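Local coordinates for CDP-glucose-4,6-dehydratase (Yersinia pseudotuberculosis, PDB 1RKX), which catalyses the dehydration of CDP-D-glucose to CDP-4-dehydro-6-deoxy-D-glucose, using a bound NAD cofactor, at residues Phe6-Lys10 / Ala246-Thr251; Thr35-Tyr39 / Ser75-Phe79; Gln278-Trp283 / Leu326-Val330. One frame throughout, in Å; residues are numbered along the deposited sequence.

Interaction 1. Residues Phe6-Lys10 / Ala246-Thr251; sequences FWQGK and AQKLYT
The short N-terminal helix and the turn that lead into the first strand of the Rossmann sheet lie against the end of helix 236-251, with Phe6 set between Gln247 and Tyr250. The Phe6 ring is sandwiched. Over one face, nearly at its centre, stands Gln247 CG, 3.4 Å from the ring centroid in a CH-pi contact; against the opposite face, nearer the rim, comes Lys10 CE of its own segment. With CG anti to the backbone N (chi1 172°), Phe6 reaches out to Tyr250 and presents its edge to that ring's face. This T-shaped pair has centroids 5.1 Å apart and planes at 82°, and its closest atoms are Phe6 CZ and Tyr250 CG at 3.5 Å.

A type II turn from Trp7 to Lys10 redirects the chain toward strand 11-15 of the NAD-binding domain, and it also brings Lys10 back to the Tyr250 ring. The Lys10 chain bends at chi2 and again at chi4. Lys10 CE thereby lies over the Tyr250 ring, 4.0 Å from its centroid, while Lys10 NZ donates to Phe6 O at 2.7 Å in the carbonyl plane. The Tyr250 hydroxyl is bonded to Glu82. Deeper in, the edge of the Trp7 indole meets Ala246, with Trp7 CH2 3.6 Å from Ala246 CB, and both residues also pack on Phe85 of strand 83-86. A water in the indole plane accepts from Trp7 NE1 at 2.9 Å and donates to Gln247 OE1, which Asn3 N also reaches weakly.

Interaction 2. Residues Thr35-Tyr39 / Ser75-Phe79; sequences TVKGY and SIREF
Lys37 spans the gap between strand 35-40 of the Rossmann fold and helix 69-79, the helix of the beta-alpha-beta crossover from strand 60-63 to strand 83-86. Strand and helix segments run nearly antiparallel, at 169°, with axes 10.1 Å apart at closest. That is about the spacing of a helix layered on a sheet, and the lysine crosses it in a single extended reach.

Its CB sits squarely over one face of Phe79, with Lys37 CB 3.6 Å from the ring centroid in a CH-pi contact. CG is anti to the backbone N (chi1 180°) and every later torsion is extended, which carries the chain across the ring toward the helix. Lys37 CD comes down beside the start of the phenylalanine side chain, 3.5 Å from Phe79 CB, and CE passes close to Ser75 OG. At the tip, NZ is held by several partners. Lys37 NZ donates to Ser75 O at 2.7 Å, in the carbonyl plane and on a lone pair, and forms a salt bridge with Glu78 OE1, also at 2.7 Å, meeting that oxygen nearly along its C-O axis. A third, weak bond goes to Ser75 OG, whose stronger partner is Glu62. The charge is probably balanced mainly by Glu78, with Glu62 a longer, weak ion-pair partner. Ser75 O takes both the lysine proton and a weak bond from Phe79 N.

Tyr39 lies beside Ser75 at the end nearer the cofactor, its hydroxyl bonded to the backbone oxygen of the NAD-binding Asp65. At the other end, the edge of the Phe79 ring points at the strand backbone, with Phe79 CZ 3.3 Å from Thr35 O in the ring plane.

Interaction 3. Residues Gln278-Trp283 / Leu326-Val330; sequences QMVKYW and LEYIV
The 2.8 Å backbone bond from Trp283 N to Met279 O closes the last turn of helix 272-283, and these same two residues, with Tyr282 between them in sequence, pack around Val330 of helix 322-338. The helix pair belongs to the smaller C-terminal part of this extended short-chain dehydrogenase/reductase fold, which in such enzymes generally binds the sugar nucleotide and probably does so here. The two segments cross at -50° with axes 9.3 Å apart, an angle consistent with ridges-into-grooves packing of rows four residues apart, such as Met279-Trp283 and Leu326-Val330.

The valine splits its branches. Val330 CG1 approaches the six-membered ring of Trp283, 3.5 Å from Trp283 CE3, whereas CG2 points between Tyr282 CB and Met279 CE. One turn earlier, Leu326 does likewise: Leu326 CD2 lies 3.8 Å from Met279 CG and near its sulfur, and CD1 touches Gln278 CB. Met279 bends at chi3 (78°), turning its methyl toward Val330 and Ile329, and its side chain also meets Ile211 and Phe215 of helix 207-216.

Tyr282 closes the outer side. Having CG anti to its carbonyl carbon (chi1 -68°) folds the ring back over its own helix, where Gln278 O stands 3.3 Å above one face, toward the rim. The ring edge meets the neighbouring backbone at Leu326 C, 3.7 Å from Tyr282 CD1, which also lies 3.3 Å from Glu327 CA.

Overall arrangement
Interactions 1 and 2 lie at one end of the Rossmann domain, their centres 16 Å apart, and join directly where Lys10 O meets Thr35 N at 2.8 Å, a probable hydrogen bond between the residue leading into strand 11-15 and the start of strand 35-40. Residues 35-39 and 75-79 both fall between the two segments of interaction 1, which ties the N-terminus to helix 236-251, ahead of the last strand, 259-261. Interaction 3 follows both in sequence and sits 35 to 37 Å from them, between centres, across the chain's centre from interaction 2. The Tyr39 side chain of interaction 2 is about 5 Å from NAD, that of Ile329 in interaction 3 about 12 Å, in separate parts of the fold.

Interaction 1. Residues Phe6-Lys10 / Ala246-Thr251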
loop_
_atom_site.group_PDB
_atom_site.type_symbol
_atom_site.label_atom_id
_atom_site.label_comp_id
_atom_site.label_asym_id
_atom_site.label_seq_id
_atom_site.Cartn_x
_atom_site.Cartn_y
_atom_site.Cartn_z
ATOM N N PHE C 6 6.998 -35.640 -19.178
ATOM C CA PHE C 6 5.826 -35.393 -18.336
ATOM C C PHE C 6 4.513 -35.317 -19.110
ATOM O O PHE C 6 3.504 -35.876 -18.689
ATOM C CB PHE C 6 6.009 -34.084 -17.559
ATOM C CG PHE C 6 4.774 -33.635 -16.817
ATOM C CD1 PHE C 6 4.458 -34.170 -15.571
ATOM C CD2 PHE C 6 3.915 -32.691 -17.378
ATOM C CE1 PHE C 6 3.306 -33.772 -14.893
ATOM C CE2 PHE C 6 2.758 -32.287 -16.707
ATOM C CZ PHE C 6 2.454 -32.827 -15.462
ATOM N N TRP C 7 4.530 -34.614 -20.237
ATOM C CA TRP C 7 3.330 -34.431 -21.040
ATOM C C TRP C 7 2.835 -35.650 -21.798
ATOM O O TRP C 7 1.667 -35.713 -22.186
ATOM C CB TRP C 7 3.536 -33.257 -21.997
ATOM C CG TRP C 7 3.712 -31.991 -21.237
ATOM C CD1 TRP C 7 4.894 -31.399 -20.875
ATOM C CD2 TRP C 7 2.674 -31.227 -20.613
ATOM N NE1 TRP C 7 4.651 -30.319 -20.057
ATOM C CE2 TRP C 7 3.297 -30.192 -19.881
ATOM C CE3 TRP C 7 1.274 -31.323 -20.598
ATOM C CZ2 TRP C 7 2.567 -29.253 -19.139
ATOM C CZ3 TRP C 7 0.548 -30.388 -19.856
ATOM C CH2 TRP C 7 1.199 -29.369 -19.138
ATOM N N GLN C 8 3.713 -36.625 -21.995
ATOM C CA GLN C 8 3.338 -37.834 -22.714
ATOM C C GLN C 8 2.122 -38.513 -22.084
ATOM O O GLN C 8 2.156 -38.921 -20.925
ATOM C CB GLN C 8 4.515 -38.813 -22.745
ATOM C CG GLN C 8 4.306 -40.006 -23.663
ATOM C CD GLN C 8 4.145 -39.599 -25.119
ATOM O OE1 GLN C 8 4.987 -38.893 -25.675
ATOM N NE2 GLN C 8 3.062 -40.051 -25.745
ATOM N N GLY C 9 1.043 -38.619 -22.854
ATOM C CA GLY C 9 -0.158 -39.270 -22.361
ATOM C C GLY C 9 -1.065 -38.484 -21.424
ATOM O O GLY C 9 -2.101 -39.003 -21.007
ATOM N N LYS C 10 -0.693 -37.255 -21.073
ATOM C CA LYS C 10 -1.532 -36.451 -20.181
ATOM C C LYS C 10 -2.788 -35.994 -20.908
ATOM O O LYS C 10 -2.732 -35.605 -22.076
ATOM C CB LYS C 10 -0.770 -35.219 -19.679
ATOM C CG LYS C 10 0.355 -35.512 -18.695
ATOM C CD LYS C 10 -0.182 -36.062 -17.385
ATOM C CE LYS C 10 0.919 -36.234 -16.352
ATOM N NZ LYS C 10 1.984 -37.183 -16.813
ATOM N N ALA C 246 2.020 -25.507 -15.101
ATOM C CA ALA C 246 1.104 -26.643 -15.104
ATOM C C ALA C 246 1.782 -27.875 -14.518
ATOM O O ALA C 246 1.193 -28.602 -13.716
ATOM C CB ALA C 246 0.639 -26.936 -16.524
ATOM N N GLN C 247 3.020 -28.109 -14.932
ATOM C CA GLN C 247 3.754 -29.267 -14.447
ATOM C C GLN C 247 3.921 -29.192 -12.936
ATOM O O GLN C 247 3.710 -30.178 -12.233
ATOM C CB GLN C 247 5.126 -29.352 -15.122
ATOM C CG GLN C 247 5.707 -30.752 -15.085
ATOM C CD GLN C 247 7.112 -30.820 -15.637
ATOM O OE1 GLN C 247 7.449 -30.127 -16.602
ATOM N NE2 GLN C 247 7.940 -31.671 -15.038
ATOM N N LYS C 248 4.282 -28.016 -12.434
ATOM C CA LYS C 248 4.471 -27.842 -11.002
ATOM C C LYS C 248 3.171 -27.982 -10.221
ATOM O O LYS C 248 3.159 -28.570 -9.145
ATOM C CB LYS C 248 5.134 -26.495 -10.706
ATOM C CG LYS C 248 6.620 -26.485 -11.016
ATOM C CD LYS C 248 7.294 -25.241 -10.479
ATOM C CE LYS C 248 8.809 -25.351 -10.568
ATOM N NZ LYS C 248 9.283 -25.530 -11.967
ATOM N N LEU C 249 2.081 -27.439 -10.758
ATOM C CA LEU C 249 0.783 -27.554 -10.097
ATOM C C LEU C 249 0.409 -29.033 -10.004
ATOM O O LEU C 249 -0.138 -29.489 -9.000
ATOM C CB LEU C 249 -0.292 -26.813 -10.900
ATOM C CG LEU C 249 -0.265 -25.281 -10.863
ATOM C CD1 LEU C 249 -1.142 -24.727 -11.981
ATOM C CD2 LEU C 249 -0.725 -24.794 -9.503
ATOM N N TYR C 250 0.711 -29.771 -11.065
ATOM C CA TYR C 250 0.395 -31.192 -11.128
ATOM C C TYR C 250 1.211 -32.008 -10.130
ATOM O O TYR C 250 0.656 -32.730 -9.298
ATOM C CB TYR C 250 0.656 -31.718 -12.544
ATOM C CG TYR C 250 0.183 -33.139 -12.782
ATOM C CD1 TYR C 250 -0.994 -33.394 -13.482
ATOM C CD2 TYR C 250 0.912 -34.231 -12.302
ATOM C CE1 TYR C 250 -1.438 -34.695 -13.703
ATOM C CE2 TYR C 250 0.474 -35.540 -12.512
ATOM C CZ TYR C 250 -0.700 -35.764 -13.214
ATOM O OH TYR C 250 -1.138 -37.053 -13.426
ATOM N N THR C 251 2.530 -31.871 -10.211
ATOM C CA THR C 251 3.437 -32.624 -9.352
ATOM C C THR C 251 3.596 -32.122 -7.924
ATOM O O THR C 251 3.596 -32.921 -6.994
ATOM C CB THR C 251 4.835 -32.708 -9.982
ATOM O OG1 THR C 251 5.429 -31.405 -9.987
ATOM C CG2 THR C 251 4.744 -33.222 -11.412
HETATM O O HOH W 1 6.329 -28.679 -18.294
#

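Interaction 2. Residues Thr35-Tyr39 / Ser75-Phe79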
loop_
_atom_site.group_PDB
_atom_site.type_symbol
_atom_site.label_atom_id
_atom_site.label_comp_id
_atom_site.label_asym_id
_atom_site.label_seq_id
_atom_site.Cartn_x
_atom_site.Cartn_y
_atom_site.Cartn_z
ATOM N N THR C 35 -2.601 -35.929 -24.807
ATOM C CA THR C 35 -3.898 -36.243 -25.396
ATOM C C THR C 35 -4.692 -34.964 -25.163
ATOM O O THR C 35 -5.119 -34.683 -24.046
ATOM C CB THR C 35 -4.566 -37.420 -24.670
ATOM O OG1 THR C 35 -3.751 -38.589 -24.827
ATOM C CG2 THR C 35 -5.951 -37.687 -25.240
ATOM N N VAL C 36 -4.878 -34.190 -26.222
ATOM C CA VAL C 36 -5.548 -32.904 -26.102
ATOM C C VAL C 36 -6.953 -32.785 -26.670
ATOM O O VAL C 36 -7.258 -33.327 -27.738
ATOM C CB VAL C 36 -4.696 -31.800 -26.764
ATOM C CG1 VAL C 36 -5.203 -30.426 -26.341
ATOM C CG2 VAL C 36 -3.224 -31.983 -26.395
ATOM N N LYS C 37 -7.799 -32.056 -25.945
ATOM C CA LYS C 37 -9.166 -31.782 -26.378
ATOM C C LYS C 37 -9.362 -30.275 -26.273
ATOM O O LYS C 37 -8.992 -29.666 -25.272
ATOM C CB LYS C 37 -10.202 -32.488 -25.496
ATOM C CG LYS C 37 -11.643 -32.202 -25.946
ATOM C CD LYS C 37 -12.682 -32.989 -25.150
ATOM C CE LYS C 37 -14.092 -32.722 -25.678
ATOM N NZ LYS C 37 -15.148 -33.421 -24.888
ATOM N N GLY C 38 -9.936 -29.678 -27.310
ATOM C CA GLY C 38 -10.166 -28.246 -27.308
ATOM C C GLY C 38 -11.647 -27.904 -27.355
ATOM O O GLY C 38 -12.454 -28.668 -27.885
ATOM N N TYR C 39 -11.997 -26.747 -26.795
ATOM C CA TYR C 39 -13.385 -26.277 -26.762
ATOM C C TYR C 39 -13.342 -24.778 -27.044
ATOM O O TYR C 39 -12.839 -24.008 -26.220
ATOM C CB TYR C 39 -13.980 -26.533 -25.377
ATOM C CG TYR C 39 -15.452 -26.200 -25.234
ATOM C CD1 TYR C 39 -16.430 -27.183 -25.395
ATOM C CD2 TYR C 39 -15.866 -24.906 -24.915
ATOM C CE1 TYR C 39 -17.787 -26.889 -25.234
ATOM C CE2 TYR C 39 -17.226 -24.599 -24.755
ATOM C CZ TYR C 39 -18.177 -25.600 -24.914
ATOM O OH TYR C 39 -19.513 -25.319 -24.745
ATOM N N SER C 75 -18.715 -31.501 -22.053
ATOM C CA SER C 75 -17.489 -31.611 -22.837
ATOM C C SER C 75 -16.316 -31.992 -21.937
ATOM O O SER C 75 -15.444 -32.773 -22.329
ATOM C CB SER C 75 -17.193 -30.285 -23.546
ATOM O OG SER C 75 -16.010 -30.368 -24.325
ATOM N N ILE C 76 -16.303 -31.446 -20.729
ATOM C CA ILE C 76 -15.242 -31.731 -19.777
ATOM C C ILE C 76 -15.425 -33.103 -19.122
ATOM O O ILE C 76 -14.472 -33.881 -19.017
ATOM C CB ILE C 76 -15.179 -30.636 -18.685
ATOM C CG1 ILE C 76 -14.770 -29.302 -19.327
ATOM C CG2 ILE C 76 -14.194 -31.041 -17.591
ATOM C CD1 ILE C 76 -14.827 -28.099 -18.394
ATOM N N ARG C 77 -16.645 -33.398 -18.684
ATOM C CA ARG C 77 -16.939 -34.682 -18.043
ATOM C C ARG C 77 -16.651 -35.848 -18.980
ATOM O O ARG C 77 -16.156 -36.890 -18.558
ATOM C CB ARG C 77 -18.407 -34.745 -17.621
ATOM C CG ARG C 77 -18.836 -36.113 -17.103
ATOM C CD ARG C 77 -20.334 -36.147 -16.891
ATOM N NE ARG C 77 -20.745 -35.208 -15.855
ATOM C CZ ARG C 77 -21.955 -34.667 -15.775
ATOM N NH1 ARG C 77 -22.880 -34.966 -16.677
ATOM N NH2 ARG C 77 -22.241 -33.828 -14.791
ATOM N N GLU C 78 -16.987 -35.668 -20.249
ATOM C CA GLU C 78 -16.758 -36.688 -21.264
ATOM C C GLU C 78 -15.266 -36.973 -21.418
ATOM O O GLU C 78 -14.857 -38.121 -21.586
ATOM C CB GLU C 78 -17.339 -36.212 -22.604
ATOM C CG GLU C 78 -17.150 -37.155 -23.793
ATOM C CD GLU C 78 -15.722 -37.188 -24.320
ATOM O OE1 GLU C 78 -15.150 -36.109 -24.589
ATOM O OE2 GLU C 78 -15.175 -38.299 -24.478
ATOM N N PHE C 79 -14.457 -35.922 -21.336
ATOM C CA PHE C 79 -13.015 -36.038 -21.506
ATOM C C PHE C 79 -12.198 -36.448 -20.275
ATOM O O PHE C 79 -11.163 -37.101 -20.417
ATOM C CB PHE C 79 -12.473 -34.717 -22.064
ATOM C CG PHE C 79 -11.020 -34.765 -22.442
ATOM C CD1 PHE C 79 -10.578 -35.621 -23.445
ATOM C CD2 PHE C 79 -10.091 -33.954 -21.796
ATOM C CE1 PHE C 79 -9.230 -35.668 -23.803
ATOM C CE2 PHE C 79 -8.739 -33.993 -22.145
ATOM C CZ PHE C 79 -8.309 -34.852 -23.152
#

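Interaction 3. Residues Gln278-Trp283 / Leu326-Val330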
loop_
_atom_site.group_PDB
_atom_site.type_symbol
_atom_site.label_atom_id
_atom_site.label_comp_id
_atom_site.label_asym_id
_atom_site.label_seq_id
_atom_site.Cartn_x
_atom_site.Cartn_y
_atom_site.Cartn_z
ATOM N N GLN C 278 13.552 -3.097 -38.006
ATOM C CA GLN C 278 14.137 -4.427 -37.916
ATOM C C GLN C 278 13.403 -5.405 -38.823
ATOM O O GLN C 278 14.022 -6.250 -39.472
ATOM C CB GLN C 278 14.088 -4.941 -36.479
ATOM C CG GLN C 278 14.782 -4.048 -35.470
ATOM C CD GLN C 278 14.782 -4.643 -34.072
ATOM O OE1 GLN C 278 15.057 -3.951 -33.091
ATOM N NE2 GLN C 278 14.481 -5.934 -33.977
ATOM N N MET C 279 12.079 -5.293 -38.866
ATOM C CA MET C 279 11.283 -6.182 -39.702
ATOM C C MET C 279 11.505 -5.890 -41.180
ATOM O O MET C 279 11.457 -6.798 -42.012
ATOM C CB MET C 279 9.801 -6.059 -39.350
ATOM C CG MET C 279 9.456 -6.672 -38.004
ATOM S SD MET C 279 7.698 -6.623 -37.643
ATOM C CE MET C 279 7.094 -7.996 -38.658
ATOM N N VAL C 280 11.743 -4.625 -41.505
ATOM C CA VAL C 280 12.003 -4.236 -42.887
ATOM C C VAL C 280 13.302 -4.897 -43.336
ATOM O O VAL C 280 13.418 -5.361 -44.470
ATOM C CB VAL C 280 12.147 -2.702 -43.024
ATOM C CG1 VAL C 280 12.797 -2.350 -44.355
ATOM C CG2 VAL C 280 10.780 -2.045 -42.934
ATOM N N LYS C 281 14.273 -4.940 -42.430
ATOM C CA LYS C 281 15.570 -5.537 -42.712
ATOM C C LYS C 281 15.466 -7.049 -42.844
ATOM O O LYS C 281 16.130 -7.655 -43.684
ATOM C CB LYS C 281 16.564 -5.186 -41.603
ATOM C CG LYS C 281 16.785 -3.694 -41.426
ATOM C CD LYS C 281 17.760 -3.405 -40.295
ATOM C CE LYS C 281 17.937 -1.908 -40.092
ATOM N NZ LYS C 281 18.868 -1.606 -38.970
ATOM N N TYR C 282 14.635 -7.660 -42.010
ATOM C CA TYR C 282 14.458 -9.105 -42.053
ATOM C C TYR C 282 13.648 -9.515 -43.272
ATOM O O TYR C 282 13.840 -10.604 -43.816
ATOM C CB TYR C 282 13.760 -9.592 -40.782
ATOM C CG TYR C 282 14.601 -9.453 -39.535
ATOM C CD1 TYR C 282 14.031 -9.580 -38.270
ATOM C CD2 TYR C 282 15.972 -9.202 -39.617
ATOM C CE1 TYR C 282 14.803 -9.459 -37.118
ATOM C CE2 TYR C 282 16.752 -9.080 -38.473
ATOM C CZ TYR C 282 16.161 -9.208 -37.227
ATOM O OH TYR C 282 16.926 -9.075 -36.092
ATOM N N TRP C 283 12.749 -8.636 -43.703
ATOM C CA TRP C 283 11.911 -8.922 -44.854
ATOM C C TRP C 283 12.664 -8.725 -46.160
ATOM O O TRP C 283 12.699 -9.619 -47.004
ATOM C CB TRP C 283 10.667 -8.034 -44.839
ATOM C CG TRP C 283 9.667 -8.419 -45.882
ATOM C CD1 TRP C 283 9.631 -8.002 -47.183
ATOM C CD2 TRP C 283 8.582 -9.342 -45.726
ATOM N NE1 TRP C 283 8.590 -8.608 -47.846
ATOM C CE2 TRP C 283 7.930 -9.436 -46.976
ATOM C CE3 TRP C 283 8.098 -10.101 -44.651
ATOM C CZ2 TRP C 283 6.818 -10.258 -47.182
ATOM C CZ3 TRP C 283 6.992 -10.920 -44.855
ATOM C CH2 TRP C 283 6.365 -10.991 -46.113
ATOM N N LEU C 326 11.431 -11.188 -33.796
ATOM C CA LEU C 326 10.985 -10.559 -35.040
ATOM C C LEU C 326 11.493 -11.334 -36.257
ATOM O O LEU C 326 10.817 -11.417 -37.282
ATOM C CB LEU C 326 11.469 -9.103 -35.111
ATOM C CG LEU C 326 10.816 -8.113 -34.139
ATOM C CD1 LEU C 326 11.467 -6.741 -34.267
ATOM C CD2 LEU C 326 9.320 -8.024 -34.438
ATOM N N GLU C 327 12.692 -11.893 -36.143
ATOM C CA GLU C 327 13.263 -12.669 -37.234
ATOM C C GLU C 327 12.385 -13.894 -37.477
ATOM O O GLU C 327 12.079 -14.224 -38.620
ATOM C CB GLU C 327 14.696 -13.078 -36.890
ATOM C CG GLU C 327 15.326 -14.053 -37.865
ATOM C CD GLU C 327 16.832 -14.105 -37.729
ATOM O OE1 GLU C 327 17.514 -13.327 -38.424
ATOM O OE2 GLU C 327 17.333 -14.909 -36.918
ATOM N N TYR C 328 11.977 -14.562 -36.405
ATOM C CA TYR C 328 11.107 -15.728 -36.533
ATOM C C TYR C 328 9.735 -15.348 -37.113
ATOM O O TYR C 328 9.166 -16.121 -37.891
ATOM C CB TYR C 328 10.899 -16.416 -35.177
ATOM C CG TYR C 328 12.007 -17.365 -34.746
ATOM C CD1 TYR C 328 13.024 -16.948 -33.886
ATOM C CD2 TYR C 328 12.016 -18.692 -35.180
ATOM C CE1 TYR C 328 14.023 -17.834 -33.464
ATOM C CE2 TYR C 328 13.009 -19.586 -34.766
ATOM C CZ TYR C 328 14.007 -19.150 -33.909
ATOM O OH TYR C 328 14.984 -20.033 -33.500
ATOM N N ILE C 329 9.218 -14.169 -36.738
ATOM C CA ILE C 329 7.910 -13.687 -37.200
ATOM C C ILE C 329 7.902 -13.532 -38.710
ATOM O O ILE C 329 7.026 -14.055 -39.399
ATOM C CB ILE C 329 7.537 -12.301 -36.590
ATOM C CG1 ILE C 329 7.624 -12.343 -35.063
ATOM C CG2 ILE C 329 6.143 -11.887 -37.044
ATOM C CD1 ILE C 329 6.915 -13.494 -34.449
ATOM N N VAL C 330 8.880 -12.795 -39.221
ATOM C CA VAL C 330 8.981 -12.566 -40.652
ATOM C C VAL C 330 9.160 -13.900 -41.369
ATOM O O VAL C 330 8.550 -14.145 -42.410
ATOM C CB VAL C 330 10.165 -11.624 -40.982
ATOM C CG1 VAL C 330 10.373 -11.545 -42.490
ATOM C CG2 VAL C 330 9.891 -10.240 -40.416
#